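PDB 6R3W: UPF0678 fatty acid-binding protein-like protein ERS007657_00996 from Mycobacterium tuberculosis, which binds one heme b in a surface cleft of its beta-barrel and probably detoxifies peroxynitrite by isomerising it to nitrate. Local coordinates for residues T90-V94 with A127-S131; G101-E105 with Y132-G136; S18-A24 with A157-Q163; D4-L9 with H43-L49. All coordinates share one frame. Where two conformers were deposited one is given. Residue numbers count along the deposited sequence, not the author numbering.

Interaction 1: residues T90-V94 with A127-S131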
loop_
_atom_site.group_PDB
_atom_site.type_symbol
_atom_site.label_atom_id
_atom_site.label_comp_id
_atom_site.label_asym_id
_atom_site.label_seq_id
_atom_site.Cartn_x
_atom_site.Cartn_y
_atom_site.Cartn_z
ATOM N N THR A 90 -0.657 -10.333 -8.399
ATOM C CA THR A 90 0.586 -9.597 -8.123
ATOM C C THR A 90 0.457 -8.174 -8.645
ATOM O O THR A 90 -0.340 -7.917 -9.582
ATOM C CB THR A 90 1.798 -10.279 -8.755
ATOM O OG1 THR A 90 1.561 -10.320 -10.176
ATOM C CG2 THR A 90 2.046 -11.659 -8.186
ATOM N N GLU A 91 1.251 -7.277 -8.092
ATOM C CA GLU A 91 1.133 -5.816 -8.334
ATOM C C GLU A 91 2.557 -5.242 -8.324
ATOM O O GLU A 91 3.289 -5.472 -7.349
ATOM C CB GLU A 91 0.191 -5.208 -7.239
ATOM C CG GLU A 91 0.126 -3.699 -7.161
ATOM C CD GLU A 91 -0.715 -3.188 -6.020
ATOM O OE1 GLU A 91 -1.130 -4.000 -5.141
ATOM O OE2 GLU A 91 -0.877 -1.932 -5.918
ATOM N N ILE A 92 2.905 -4.432 -9.321
ATOM C CA ILE A 92 4.049 -3.507 -9.246
ATOM C C ILE A 92 3.533 -2.109 -9.497
ATOM O O ILE A 92 2.981 -1.850 -10.590
ATOM C CB ILE A 92 5.171 -3.873 -10.207
ATOM C CG1 ILE A 92 5.647 -5.307 -9.991
ATOM C CG2 ILE A 92 6.298 -2.862 -10.052
ATOM C CD1 ILE A 92 6.755 -5.747 -10.945
ATOM N N GLU A 93 3.632 -1.245 -8.492
ATOM C CA GLU A 93 3.282 0.165 -8.683
ATOM C C GLU A 93 4.559 0.974 -8.717
ATOM O O GLU A 93 5.502 0.671 -7.958
ATOM C CB GLU A 93 2.413 0.675 -7.551
ATOM C CG GLU A 93 1.086 -0.022 -7.436
ATOM C CD GLU A 93 -0.008 0.817 -6.815
ATOM O OE1 GLU A 93 0.118 2.083 -6.844
ATOM O OE2 GLU A 93 -1.060 0.211 -6.481
ATOM N N VAL A 94 4.629 1.940 -9.603
ATOM C CA VAL A 94 5.822 2.785 -9.772
ATOM C C VAL A 94 5.413 4.218 -9.482
ATOM O O VAL A 94 4.306 4.620 -9.846
ATOM C CB VAL A 94 6.414 2.597 -11.170
ATOM C CG1 VAL A 94 7.671 3.419 -11.354
ATOM C CG2 VAL A 94 6.685 1.134 -11.468
ATOM N N ALA A 127 -5.859 -2.084 -13.077
ATOM C CA ALA A 127 -4.996 -0.980 -12.595
ATOM C C ALA A 127 -5.221 -0.737 -11.115
ATOM O O ALA A 127 -6.363 -0.866 -10.637
ATOM C CB ALA A 127 -5.204 0.290 -13.392
ATOM N N LEU A 128 -4.159 -0.300 -10.447
ATOM C CA LEU A 128 -4.189 0.140 -9.040
ATOM C C LEU A 128 -3.346 1.393 -8.893
ATOM O O LEU A 128 -2.217 1.419 -9.423
ATOM C CB LEU A 128 -3.653 -0.976 -8.142
ATOM C CG LEU A 128 -4.499 -2.240 -8.118
ATOM C CD1 LEU A 128 -3.703 -3.425 -7.591
ATOM C CD2 LEU A 128 -5.772 -2.040 -7.323
ATOM N N ASP A 129 -3.900 2.385 -8.215
ATOM C CA ASP A 129 -3.194 3.624 -7.858
ATOM C C ASP A 129 -3.209 3.757 -6.340
ATOM O O ASP A 129 -4.258 3.502 -5.723
ATOM C CB ASP A 129 -3.878 4.869 -8.431
ATOM C CG ASP A 129 -3.812 5.082 -9.938
ATOM O OD1 ASP A 129 -3.479 4.143 -10.680
ATOM O OD2 ASP A 129 -4.181 6.205 -10.359
ATOM N N ARG A 130 -2.089 4.144 -5.765
ATOM C CA ARG A 130 -1.969 4.408 -4.314
ATOM C C ARG A 130 -1.429 5.821 -4.075
ATOM O O ARG A 130 -0.421 6.208 -4.690
ATOM C CB ARG A 130 -1.062 3.364 -3.672
ATOM C CG ARG A 130 -1.671 1.967 -3.615
ATOM C CD ARG A 130 -0.658 0.954 -3.136
ATOM N NE ARG A 130 -1.111 -0.411 -3.331
ATOM C CZ ARG A 130 -1.360 -1.285 -2.369
ATOM N NH1 ARG A 130 -1.250 -0.955 -1.086
ATOM N NH2 ARG A 130 -1.753 -2.494 -2.688
ATOM N N SER A 131 -2.054 6.514 -3.133
ATOM C CA SER A 131 -1.596 7.804 -2.589
ATOM C C SER A 131 -1.388 7.646 -1.077
ATOM O O SER A 131 -2.351 7.374 -0.393
ATOM C CB SER A 131 -2.600 8.877 -2.912
ATOM O OG SER A 131 -2.168 10.131 -2.439
#
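Glu-93, Glu-91 and Leu-128 carry most of this contact, with Arg-130 close behind. The strands 90-94 and 127-131 are not bonded through their backbones: their axes come no closer than 8.0 Å and cross at an angle of 50°, so side chains span the gap. Glu-93 loses the most surface; its OE2 lies 3.3 Å from CB of Leu-128 and forms a salt bridge to Arg-130, OE2 to NE 3.2 Å, although the position of this oxygen is less certain. Glu-91 reaches the same guanidinium in an extended conformation, its OE1 accepting a hydrogen bond from NH2 of Arg-130 at 2.9 Å. Both carboxylates approach the guanidinium at its edge, near its plane. The charges have further partners, since OE1 of Glu-91 also bonds to His-85 and NH1 of Arg-130 bridges to Glu-67. Leu-128 packs its CD1 3.4 Å from CD of Glu-91, so the carboxylate lies against an apolar surface. The same leucine touches the heme, linking the buried ion network to the wall of the pocket. Two strands separated by strand 103-118 in the sheet thus meet across the interior of a calycin-type antiparallel beta-barrel, beside its heme cleft.

Interaction 2: residues G101-E105 with Y132-G136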
loop_
_atom_site.group_PDB
_atom_site.type_symbol
_atom_site.label_atom_id
_atom_site.label_comp_id
_atom_site.label_asym_id
_atom_site.label_seq_id
_atom_site.Cartn_x
_atom_site.Cartn_y
_atom_site.Cartn_z
ATOM N N GLY A 101 9.146 18.773 5.304
ATOM C CA GLY A 101 9.308 18.587 6.754
ATOM C C GLY A 101 8.867 17.210 7.199
ATOM O O GLY A 101 9.372 16.224 6.662
ATOM N N ASP A 102 7.944 17.139 8.151
ATOM C CA ASP A 102 7.504 15.864 8.776
ATOM C C ASP A 102 6.450 15.186 7.898
ATOM O O ASP A 102 5.882 14.208 8.354
ATOM C CB ASP A 102 6.981 16.075 10.202
ATOM C CG ASP A 102 8.061 16.333 11.226
ATOM O OD1 ASP A 102 9.088 15.607 11.198
ATOM O OD2 ASP A 102 7.842 17.217 12.074
ATOM N N VAL A 103 6.215 15.693 6.692
ATOM C CA VAL A 103 5.242 15.074 5.753
ATOM C C VAL A 103 5.993 14.415 4.597
ATOM O O VAL A 103 6.722 15.105 3.880
ATOM C CB VAL A 103 4.224 16.093 5.244
ATOM C CG1 VAL A 103 3.314 15.482 4.193
ATOM C CG2 VAL A 103 3.419 16.674 6.393
ATOM N N ILE A 104 5.713 13.140 4.369
ATOM C CA ILE A 104 6.132 12.404 3.156
ATOM C C ILE A 104 4.878 12.129 2.350
ATOM O O ILE A 104 3.942 11.559 2.909
ATOM C CB ILE A 104 6.856 11.090 3.505
ATOM C CG1 ILE A 104 8.106 11.332 4.338
ATOM C CG2 ILE A 104 7.174 10.298 2.246
ATOM C CD1 ILE A 104 8.595 10.104 5.061
ATOM N N GLU A 105 4.910 12.437 1.065
ATOM C CA GLU A 105 3.826 12.097 0.134
ATOM C C GLU A 105 4.386 11.145 -0.903
ATOM O O GLU A 105 5.350 11.518 -1.594
ATOM C CB GLU A 105 3.235 13.352 -0.486
ATOM C CG GLU A 105 2.514 14.211 0.531
ATOM C CD GLU A 105 2.129 15.580 0.035
ATOM O OE1 GLU A 105 3.038 16.407 -0.179
ATOM O OE2 GLU A 105 0.934 15.842 -0.043
ATOM N N TYR A 132 -0.152 7.758 -0.620
ATOM C CA TYR A 132 0.193 7.578 0.806
ATOM C C TYR A 132 0.704 8.929 1.350
ATOM O O TYR A 132 1.489 9.643 0.648
ATOM C CB TYR A 132 1.171 6.400 0.985
ATOM C CG TYR A 132 0.539 5.016 1.039
ATOM C CD1 TYR A 132 0.643 4.211 2.170
ATOM C CD2 TYR A 132 -0.125 4.486 -0.054
ATOM C CE1 TYR A 132 0.030 2.965 2.237
ATOM C CE2 TYR A 132 -0.792 3.268 0.016
ATOM C CZ TYR A 132 -0.693 2.489 1.154
ATOM O OH TYR A 132 -1.301 1.268 1.182
ATOM N N ARG A 133 0.333 9.217 2.577
ATOM C CA ARG A 133 0.832 10.385 3.315
ATOM C C ARG A 133 1.293 9.926 4.691
ATOM O O ARG A 133 0.504 9.305 5.398
ATOM C CB ARG A 133 -0.271 11.442 3.413
ATOM C CG ARG A 133 0.131 12.693 4.180
ATOM C CD ARG A 133 -1.103 13.537 4.436
ATOM N NE ARG A 133 -0.821 14.702 5.245
ATOM C CZ ARG A 133 -0.484 15.875 4.756
ATOM N NH1 ARG A 133 -0.277 16.014 3.455
ATOM N NH2 ARG A 133 -0.166 16.854 5.578
ATOM N N ILE A 134 2.549 10.166 5.022
ATOM C CA ILE A 134 3.058 9.983 6.399
ATOM C C ILE A 134 3.302 11.387 6.977
ATOM O O ILE A 134 4.099 12.139 6.412
ATOM C CB ILE A 134 4.322 9.091 6.460
ATOM C CG1 ILE A 134 4.054 7.630 6.064
ATOM C CG2 ILE A 134 4.932 9.170 7.853
ATOM C CD1 ILE A 134 3.729 7.408 4.607
ATOM N N ASP A 135 2.531 11.753 7.982
ATOM C CA ASP A 135 2.595 13.071 8.652
ATOM C C ASP A 135 2.879 12.820 10.129
ATOM O O ASP A 135 1.977 12.386 10.841
ATOM C CB ASP A 135 1.301 13.844 8.416
ATOM C CG ASP A 135 1.281 15.221 9.024
ATOM O OD1 ASP A 135 2.232 15.553 9.735
ATOM O OD2 ASP A 135 0.304 15.949 8.774
ATOM N N GLY A 136 4.141 12.885 10.515
ATOM C CA GLY A 136 4.529 12.524 11.886
ATOM C C GLY A 136 4.186 11.077 12.196
ATOM O O GLY A 136 4.825 10.187 11.621
HETATM O O HOH W 1 -1.055 14.556 1.157
HETATM O O HOH W 2 0.991 18.386 2.258
#
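Asp-102 opens the pairing from the turn it forms with Gly-101: its carbonyl O accepts a hydrogen bond from N of Gly-136 at 3.1 Å. At Val-103 the strand proper begins, in a non-hydrogen-bonded pair with Asp-135 whose CA atoms are 4.4 Å apart; CG2 of the valine rests 3.7 Å from CG of the aspartate, and CG1 lies over one face of the Arg-133 guanidinium. Ile-104 forms the hydrogen-bonded pair with Ile-134, N to O 2.8 Å and O to N 2.9 Å. This is the open end of the antiparallel beta hairpin made by strands 103-118 and 125-135, neighbours in the barrel wall. On the face opposite Val-103 the two isoleucines meet CB to CB at 4.4 Å, both touching Leu-15 of the N-terminal loop. Glu-105, paired with Arg-133, returns to the valine's face, where its OE2 makes a long salt bridge of 3.7 Å to NH1 of Arg-133. Water 1 bridges these same two atoms, 2.7 Å from OE2 of Glu-105 and 2.8 Å from NH1 of Arg-133.

Interaction 3: residues S18-A24 with A157-Q163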
loop_
_atom_site.group_PDB
_atom_site.type_symbol
_atom_site.label_atom_id
_atom_site.label_comp_id
_atom_site.label_asym_id
_atom_site.label_seq_id
_atom_site.Cartn_x
_atom_site.Cartn_y
_atom_site.Cartn_z
ATOM N N SER A 18 5.803 -0.162 13.169
ATOM C CA SER A 18 4.493 -0.820 13.188
ATOM C C SER A 18 3.414 0.245 13.205
ATOM O O SER A 18 3.578 1.262 13.894
ATOM C CB SER A 18 4.373 -1.729 14.371
ATOM O OG SER A 18 5.229 -2.856 14.224
ATOM N N TRP A 19 2.369 0.015 12.435
ATOM C CA TRP A 19 1.263 0.957 12.222
ATOM C C TRP A 19 -0.052 0.208 12.414
ATOM O O TRP A 19 -0.151 -0.921 11.931
ATOM C CB TRP A 19 1.354 1.564 10.819
ATOM C CG TRP A 19 2.628 2.312 10.562
ATOM C CD1 TRP A 19 3.814 1.801 10.117
ATOM C CD2 TRP A 19 2.820 3.727 10.663
ATOM N NE1 TRP A 19 4.738 2.796 9.970
ATOM C CE2 TRP A 19 4.161 3.996 10.312
ATOM C CE3 TRP A 19 2.008 4.782 11.071
ATOM C CZ2 TRP A 19 4.675 5.294 10.288
ATOM C CZ3 TRP A 19 2.514 6.061 11.046
ATOM C CH2 TRP A 19 3.843 6.308 10.713
ATOM N N ALA A 20 -1.026 0.829 13.070
ATOM C CA ALA A 20 -2.338 0.186 13.253
ATOM C C ALA A 20 -3.425 1.235 13.113
ATOM O O ALA A 20 -3.245 2.354 13.592
ATOM C CB ALA A 20 -2.423 -0.509 14.597
ATOM N N GLY A 21 -4.542 0.856 12.525
ATOM C CA GLY A 21 -5.693 1.744 12.440
ATOM C C GLY A 21 -6.843 1.092 11.735
ATOM O O GLY A 21 -7.091 -0.114 11.942
ATOM N N ARG A 22 -7.579 1.888 10.982
ATOM C CA ARG A 22 -8.914 1.519 10.509
ATOM C C ARG A 22 -9.172 2.225 9.198
ATOM O O ARG A 22 -8.711 3.377 9.011
ATOM C CB ARG A 22 -9.928 1.844 11.601
ATOM C CG ARG A 22 -11.388 1.626 11.226
ATOM C CD ARG A 22 -12.304 1.747 12.447
ATOM N NE ARG A 22 -13.704 1.810 12.052
ATOM C CZ ARG A 22 -14.713 1.906 12.922
ATOM N NH1 ARG A 22 -14.459 1.830 14.207
ATOM N NH2 ARG A 22 -15.955 2.064 12.500
ATOM N N GLY A 23 -9.928 1.573 8.329
ATOM C CA GLY A 23 -10.333 2.193 7.074
ATOM C C GLY A 23 -11.651 1.672 6.585
ATOM O O GLY A 23 -12.416 1.052 7.366
ATOM N N ALA A 24 -11.956 1.987 5.340
ATOM C CA ALA A 24 -13.243 1.619 4.735
ATOM C C ALA A 24 -13.052 1.448 3.249
ATOM O O ALA A 24 -12.039 1.934 2.690
ATOM C CB ALA A 24 -14.287 2.655 5.053
ATOM N N ALA A 157 -9.679 3.425 1.622
ATOM C CA ALA A 157 -8.825 4.450 2.260
ATOM C C ALA A 157 -8.757 4.165 3.754
ATOM O O ALA A 157 -9.737 3.663 4.317
ATOM C CB ALA A 157 -9.351 5.827 1.973
ATOM N N ALA A 158 -7.635 4.490 4.377
ATOM C CA ALA A 158 -7.465 4.194 5.821
ATOM C C ALA A 158 -6.557 5.211 6.469
ATOM O O ALA A 158 -5.810 5.920 5.768
ATOM C CB ALA A 158 -6.914 2.803 6.018
ATOM N N VAL A 159 -6.624 5.251 7.781
ATOM C CA VAL A 159 -5.720 6.050 8.624
ATOM C C VAL A 159 -5.130 5.138 9.686
ATOM O O VAL A 159 -5.891 4.502 10.441
ATOM C CB VAL A 159 -6.439 7.254 9.259
ATOM C CG1 VAL A 159 -5.449 8.123 10.042
ATOM C CG2 VAL A 159 -7.187 8.074 8.229
ATOM N N LEU A 160 -3.813 5.085 9.739
ATOM C CA LEU A 160 -3.057 4.257 10.705
ATOM C C LEU A 160 -2.223 5.180 11.585
ATOM O O LEU A 160 -1.849 6.283 11.140
ATOM C CB LEU A 160 -2.142 3.262 9.977
ATOM C CG LEU A 160 -2.721 2.525 8.756
ATOM C CD1 LEU A 160 -1.698 1.555 8.204
ATOM C CD2 LEU A 160 -4.004 1.787 9.106
ATOM N N HIS A 161 -1.836 4.678 12.744
ATOM C CA HIS A 161 -1.005 5.446 13.682
ATOM C C HIS A 161 0.189 4.608 14.104
ATOM O O HIS A 161 0.059 3.384 14.280
ATOM C CB HIS A 161 -1.830 5.932 14.876
ATOM C CG HIS A 161 -2.910 6.909 14.497
ATOM N ND1 HIS A 161 -4.159 6.485 14.090
ATOM C CD2 HIS A 161 -2.843 8.216 14.165
ATOM C CE1 HIS A 161 -4.864 7.522 13.692
ATOM N NE2 HIS A 161 -4.077 8.600 13.732
ATOM N N ARG A 162 1.318 5.276 14.278
ATOM C CA ARG A 162 2.575 4.618 14.689
ATOM C C ARG A 162 2.373 3.968 16.064
ATOM O O ARG A 162 1.931 4.661 16.984
ATOM C CB ARG A 162 3.706 5.640 14.718
ATOM C CG ARG A 162 5.078 5.024 14.919
ATOM C CD ARG A 162 6.146 6.080 15.122
ATOM N NE ARG A 162 6.220 7.063 14.031
ATOM C CZ ARG A 162 6.786 6.851 12.843
ATOM N NH1 ARG A 162 7.421 5.720 12.611
ATOM N NH2 ARG A 162 6.771 7.803 11.922
ATOM N N GLN A 163 2.779 2.716 16.202
ATOM C CA GLN A 163 2.715 1.979 17.474
ATOM C C GLN A 163 4.043 2.147 18.230
ATOM O O GLN A 163 5.097 2.021 17.625
ATOM C CB GLN A 163 2.363 0.511 17.216
ATOM C CG GLN A 163 1.039 0.329 16.472
ATOM C CD GLN A 163 -0.126 0.970 17.189
ATOM O OE1 GLN A 163 -0.642 2.016 16.783
ATOM N NE2 GLN A 163 -0.547 0.350 18.275
HETATM O O HOH W 3 6.727 1.363 15.465
#
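Ala-157 starts the ladder with two hydrogen bonds to Ala-24, N to O and O to N both 3.0 Å. Ala-158 comes next, opposite Gly-23, where the CA atoms are only 3.7 Å apart; a CB on Gly-23 would collide with CB of Ala-158. Val-159 restores the hydrogen-bonded pattern with Arg-22, whose guanidinium is engaged by Glu-34. Leu-160 faces Gly-21 at a CA separation of 4.0 Å, where a CB on Gly-21 would run into O of Val-159, and packs its CB 4.0 Å from CB of Trp-19. His-161 bonds twice to Ala-20, N to O 2.8 Å and O to N 3.0 Å. Arg-162 then lies over the indole, its CB 4.1 Å from the centroid of the Trp-19 six-membered ring in a CH-pi contact, while its NE bridges to Asp-137. Gln-163 finishes the series through N to O of Ser-18 at 2.8 Å, and water 3 joins its O to N of Ser-18. Residues 18-23 belong to the predicted GXWXGXG motif of the nitrobindin family; its strand pairs here with the last strand of the chain, the antiparallel seam that closes the ten-stranded calycin barrel.

Interaction 4: residues D4-L9 with H43-L49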
loop_
_atom_site.group_PDB
_atom_site.type_symbol
_atom_site.label_atom_id
_atom_site.label_comp_id
_atom_site.label_asym_id
_atom_site.label_seq_id
_atom_site.Cartn_x
_atom_site.Cartn_y
_atom_site.Cartn_z
ATOM N N ASP A 4 22.738 -1.283 9.354
ATOM C CA ASP A 4 22.715 0.140 8.960
ATOM C C ASP A 4 21.636 0.341 7.894
ATOM O O ASP A 4 21.442 -0.556 7.060
ATOM C CB ASP A 4 24.077 0.599 8.432
ATOM C CG ASP A 4 25.209 0.500 9.441
ATOM O OD1 ASP A 4 26.344 0.859 9.075
ATOM O OD2 ASP A 4 24.955 0.035 10.564
ATOM N N LEU A 5 21.017 1.507 7.879
ATOM C CA LEU A 5 20.045 1.888 6.834
ATOM C C LEU A 5 20.808 2.206 5.553
ATOM O O LEU A 5 21.718 3.050 5.589
ATOM C CB LEU A 5 19.238 3.104 7.286
ATOM C CG LEU A 5 18.012 3.416 6.430
ATOM C CD1 LEU A 5 16.983 2.290 6.521
ATOM C CD2 LEU A 5 17.388 4.733 6.848
ATOM N N ALA A 6 20.343 1.677 4.429
ATOM C CA ALA A 6 20.935 2.023 3.125
ATOM C C ALA A 6 20.728 3.515 2.876
ATOM O O ALA A 6 19.649 4.050 3.137
ATOM C CB ALA A 6 20.330 1.184 2.047
ATOM N N PRO A 7 21.722 4.234 2.334
ATOM C CA PRO A 7 21.538 5.653 2.023
ATOM C C PRO A 7 20.263 5.965 1.235
ATOM O O PRO A 7 19.645 6.983 1.495
ATOM C CB PRO A 7 22.812 5.964 1.219
ATOM C CG PRO A 7 23.856 5.102 1.900
ATOM C CD PRO A 7 23.128 3.796 2.187
ATOM N N ALA A 8 19.907 5.139 0.271
ATOM C CA ALA A 8 18.758 5.439 -0.606
ATOM C C ALA A 8 17.492 5.607 0.230
ATOM O O ALA A 8 16.551 6.212 -0.279
ATOM C CB ALA A 8 18.590 4.371 -1.636
ATOM N N LEU A 9 17.398 4.904 1.361
ATOM C CA LEU A 9 16.141 4.876 2.167
ATOM C C LEU A 9 16.021 6.069 3.131
ATOM O O LEU A 9 15.036 6.104 3.868
ATOM C CB LEU A 9 16.082 3.572 2.951
ATOM C CG LEU A 9 16.007 2.304 2.121
ATOM C CD1 LEU A 9 15.801 1.111 3.008
ATOM C CD2 LEU A 9 14.916 2.373 1.089
ATOM N N HIS A 43 13.582 -3.386 7.272
ATOM C CA HIS A 43 14.624 -3.454 6.229
ATOM C C HIS A 43 15.723 -4.425 6.635
ATOM O O HIS A 43 15.789 -4.791 7.818
ATOM C CB HIS A 43 15.161 -2.047 5.924
ATOM C CG HIS A 43 16.114 -1.553 6.953
ATOM N ND1 HIS A 43 17.474 -1.714 6.835
ATOM C CD2 HIS A 43 15.897 -0.970 8.158
ATOM C CE1 HIS A 43 18.055 -1.187 7.892
ATOM N NE2 HIS A 43 17.106 -0.788 8.750
ATOM N N VAL A 44 16.534 -4.836 5.667
ATOM C CA VAL A 44 17.681 -5.762 5.896
ATOM C C VAL A 44 18.958 -5.125 5.340
ATOM O O VAL A 44 19.888 -5.863 5.017
ATOM C CB VAL A 44 17.396 -7.157 5.295
ATOM C CG1 VAL A 44 16.217 -7.812 5.991
ATOM C CG2 VAL A 44 17.170 -7.128 3.776
ATOM N N GLY A 45 19.040 -3.796 5.352
ATOM C CA GLY A 45 20.288 -3.064 5.051
ATOM C C GLY A 45 20.503 -2.834 3.560
ATOM O O GLY A 45 21.560 -2.271 3.205
ATOM N N LYS A 46 19.510 -3.147 2.731
ATOM C CA LYS A 46 19.539 -2.906 1.267
ATOM C C LYS A 46 18.574 -1.776 0.913
ATOM O O LYS A 46 17.797 -1.331 1.770
ATOM C CB LYS A 46 19.204 -4.206 0.549
ATOM C CG LYS A 46 20.180 -5.346 0.777
ATOM C CD LYS A 46 19.875 -6.536 -0.078
ATOM C CE LYS A 46 20.884 -7.646 0.042
ATOM N NZ LYS A 46 20.517 -8.765 -0.849
ATOM N N PRO A 47 18.592 -1.268 -0.343
ATOM C CA PRO A 47 17.760 -0.120 -0.714
ATOM C C PRO A 47 16.293 -0.492 -0.980
ATOM O O PRO A 47 15.696 -0.058 -1.995
ATOM C CB PRO A 47 18.394 0.456 -1.988
ATOM C CG PRO A 47 19.524 -0.453 -2.360
ATOM C CD PRO A 47 19.624 -1.551 -1.340
ATOM N N PHE A 48 15.690 -1.197 -0.037
ATOM C CA PHE A 48 14.240 -1.467 -0.039
ATOM C C PHE A 48 13.780 -1.647 1.394
ATOM O O PHE A 48 14.567 -2.104 2.258
ATOM C CB PHE A 48 13.910 -2.716 -0.878
ATOM C CG PHE A 48 14.508 -4.017 -0.385
ATOM C CD1 PHE A 48 13.862 -4.806 0.563
ATOM C CD2 PHE A 48 15.688 -4.487 -0.925
ATOM C CE1 PHE A 48 14.412 -6.004 0.988
ATOM C CE2 PHE A 48 16.218 -5.699 -0.522
ATOM C CZ PHE A 48 15.591 -6.447 0.440
ATOM N N LEU A 49 12.527 -1.311 1.622
ATOM C CA LEU A 49 11.794 -1.689 2.836
ATOM C C LEU A 49 11.058 -2.998 2.577
ATOM O O LEU A 49 10.509 -3.190 1.477
ATOM C CB LEU A 49 10.792 -0.594 3.226
ATOM C CG LEU A 49 11.374 0.778 3.491
ATOM C CD1 LEU A 49 10.268 1.762 3.812
ATOM C CD2 LEU A 49 12.397 0.738 4.606
HETATM O O HOH W 4 23.163 -1.010 4.853
HETATM O O HOH W 5 18.562 -0.498 4.382
#
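The N-terminal arm, running into a 3-10 turn at residues 7-9, packs over the connection from strand 33-42 to strand 48-57 and the start of the latter, a region that contains an inverse gamma turn centred on Pro-47. Leu-9 is the main bump, its CD1 settling into a hollow rimmed by O of Lys-46 at 3.4 Å, O of Phe-48 at 3.5 Å and CD2 of Leu-49 at 3.8 Å. Beside it, CB of Ala-8 meets CB of Pro-47 at 3.9 Å, while CB of Ala-6 lies against the Lys-46–Pro-47 peptide, 3.6 Å from O of Lys-46 and 3.8 Å from N of Pro-47. Further along, Leu-5 turns its CD1 onto the face of the His-43 ring, 3.7 Å from the centroid and 7° off the normal, a well-centred CH-pi contact. The histidine itself is held by its own loop, N of Gly-45 donating to ND1 of His-43 at 3.0 Å. No direct hydrogen bond joins the two segments; two waters link their backbones instead. Water 5 accepts from N of Ala-6 and donates to O of Lys-46, each at 2.8 Å; water 4 donates to O of Asp-4 at 2.8 Å and to O of Gly-45 at 2.6 Å.

Interactions 1 to 3 lie within one closed antiparallel barrel, and interaction 4 attaches the N-terminal arm to it. Interactions 1 and 2 share strand 125-135: its 127-131 half serves the interior beside the heme, and the following residues pair at the hairpin's open end, the two centres lying about 19 Å apart. Interaction 1 is closest to the cofactor, with the Leu-128 side chain about 4 Å from the heme and about 6 Å from that of His-155, the predicted axial ligand; in interaction 3 the Ala-158 side chain is about 7 Å from the heme. Interactions 2 and 3 touch directly, O of Gly-136 lying 3.1 Å from NH2 of Arg-162. Interaction 4 is peripheral, about 22 Å between centres from interaction 1 and away from the heme site.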